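Local coordinates for peptide chain release factor subunit 1 (Aeropyrum pernix, PDB 3AGK), which probably directs the termination of translation at the stop codons UAA, UAG and UGA, as a member of the eukaryotic release factor 1 family, at residues E287-H292 and G361-L366. Numbering follows the deposited sequence.
Sequences EEFKLH and GLAGIL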
# COMPACT_ATOMS: atom_id res chain seq x y z
N GLU A 287 -17.73 2.91 -14.22
CA GLU A 287 -18.59 3.84 -14.96
C GLU A 287 -19.30 3.17 -16.14
O GLU A 287 -20.49 3.40 -16.35
CB GLU A 287 -17.79 5.05 -15.43
CG GLU A 287 -17.31 5.92 -14.29
CD GLU A 287 -16.43 7.07 -14.76
OE1 GLU A 287 -15.95 7.84 -13.90
OE2 GLU A 287 -16.23 7.19 -16.00
N GLU A 288 -18.58 2.37 -16.91
CA GLU A 288 -19.22 1.63 -18.00
C GLU A 288 -20.36 0.75 -17.46
O GLU A 288 -21.46 0.74 -18.01
CB GLU A 288 -18.20 0.78 -18.75
CG GLU A 288 -18.81 -0.07 -19.86
CD GLU A 288 -17.77 -0.88 -20.62
OE1 GLU A 288 -16.58 -0.87 -20.23
OE2 GLU A 288 -18.14 -1.54 -21.61
N PHE A 289 -20.08 0.04 -16.37
CA PHE A 289 -21.08 -0.80 -15.72
C PHE A 289 -22.31 0.04 -15.36
O PHE A 289 -23.44 -0.37 -15.61
CB PHE A 289 -20.45 -1.49 -14.49
CG PHE A 289 -21.45 -2.20 -13.60
CD1 PHE A 289 -22.09 -3.35 -14.02
CD2 PHE A 289 -21.72 -1.73 -12.32
CE1 PHE A 289 -23.00 -4.01 -13.21
CE2 PHE A 289 -22.62 -2.38 -11.50
CZ PHE A 289 -23.26 -3.53 -11.94
N LYS A 290 -22.10 1.22 -14.79
CA LYS A 290 -23.22 2.03 -14.33
C LYS A 290 -24.03 2.63 -15.48
O LYS A 290 -25.25 2.72 -15.40
CB LYS A 290 -22.75 3.11 -13.36
CG LYS A 290 -23.76 3.41 -12.27
CD LYS A 290 -25.13 3.80 -12.85
CE LYS A 290 -26.29 3.37 -11.96
NZ LYS A 290 -27.59 3.50 -12.67
N LEU A 291 -23.34 3.01 -16.54
CA LEU A 291 -23.97 3.50 -17.76
C LEU A 291 -24.94 2.47 -18.37
O LEU A 291 -26.04 2.81 -18.81
CB LEU A 291 -22.88 3.88 -18.78
CG LEU A 291 -23.12 5.02 -19.76
CD1 LEU A 291 -23.78 6.19 -19.06
CD2 LEU A 291 -21.80 5.46 -20.41
N HIS A 292 -24.52 1.21 -18.41
CA HIS A 292 -25.39 0.15 -18.88
C HIS A 292 -26.61 0.01 -17.97
O HIS A 292 -27.73 -0.16 -18.45
CB HIS A 292 -24.65 -1.19 -18.97
CG HIS A 292 -23.59 -1.23 -20.03
ND1 HIS A 292 -23.87 -1.15 -21.38
CD2 HIS A 292 -22.24 -1.37 -19.94
CE1 HIS A 292 -22.75 -1.21 -22.07
NE2 HIS A 292 -21.74 -1.35 -21.22
N GLY A 361 -21.06 -7.05 -4.56
CA GLY A 361 -19.69 -6.92 -5.02
C GLY A 361 -19.29 -7.92 -6.11
O GLY A 361 -18.14 -8.36 -6.16
N LEU A 362 -20.25 -8.28 -6.96
CA LEU A 362 -20.00 -9.17 -8.11
C LEU A 362 -20.89 -8.81 -9.29
O LEU A 362 -22.11 -8.94 -9.21
CB LEU A 362 -20.30 -10.62 -7.72
CG LEU A 362 -19.52 -11.85 -8.21
CD1 LEU A 362 -20.50 -12.99 -8.53
CD2 LEU A 362 -18.60 -11.58 -9.36
N ALA A 363 -20.30 -8.41 -10.40
CA ALA A 363 -21.07 -8.14 -11.60
C ALA A 363 -20.20 -8.23 -12.84
O ALA A 363 -18.98 -8.15 -12.74
CB ALA A 363 -21.76 -6.78 -11.52
N GLY A 364 -20.83 -8.42 -14.00
CA GLY A 364 -20.09 -8.51 -15.25
C GLY A 364 -20.61 -7.53 -16.28
O GLY A 364 -21.80 -7.23 -16.32
N ILE A 365 -19.71 -7.01 -17.09
CA ILE A 365 -20.13 -6.34 -18.31
C ILE A 365 -20.05 -7.38 -19.45
O ILE A 365 -19.03 -8.04 -19.63
CB ILE A 365 -19.24 -5.14 -18.63
CG1 ILE A 365 -19.26 -4.14 -17.46
CG2 ILE A 365 -19.68 -4.49 -19.97
CD1 ILE A 365 -18.17 -3.07 -17.56
N LEU A 366 -21.14 -7.54 -20.18
CA LEU A 366 -21.22 -8.53 -21.25
C LEU A 366 -20.67 -8.02 -22.58
O LEU A 366 -20.70 -6.82 -22.86
CB LEU A 366 -22.67 -8.97 -21.43
CG LEU A 366 -23.34 -9.62 -20.22
CD1 LEU A 366 -24.76 -10.06 -20.56
CD2 LEU A 366 -22.53 -10.80 -19.70
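Phe289 and Ile365 have the closest CA atoms, 6.2 Å apart, where helix segment 287-292 passes over strand 362-366 at 79°, with 9.0 Å between the two axes. Ile365 points from the strand toward the helix, and its two branches share three helix residues. Its CD1 lies 4.1 Å from Phe289 CB and crosses the extended Glu288 chain at a slant, 3.8 Å from Glu288 CG, reaching as far as the carboxylate. CG2 lies 3.7 Å from Glu288 OE2 and, a little farther off, meets His292 at CD2 and NE2, the two side chains crossing at about a right angle. Two residues back along the strand, on the same face, Ala363 meets the ring of Phe289, its CB 3.5 Å from Phe289 CE1. That ring is swung there because CG stands anti to the backbone N (chi1 170°), and Phe359 packs against it edge-to-face. This is the C-terminal eRF1 domain 3, an alpha/beta unit in which helix 277-294 packs on one face of a mixed four-stranded sheet, beside helix 352-359, with 362-366 as an inner strand. Trimming Ile365 to an alanine would probably open a gap beside Phe289 CB and leave the Glu288 methylenes and the His292 ring without this apolar neighbour. Glu288 OE2 lies in plane at the edge of the His292 ring and forms a salt bridge with Lys317 on the adjoining strand.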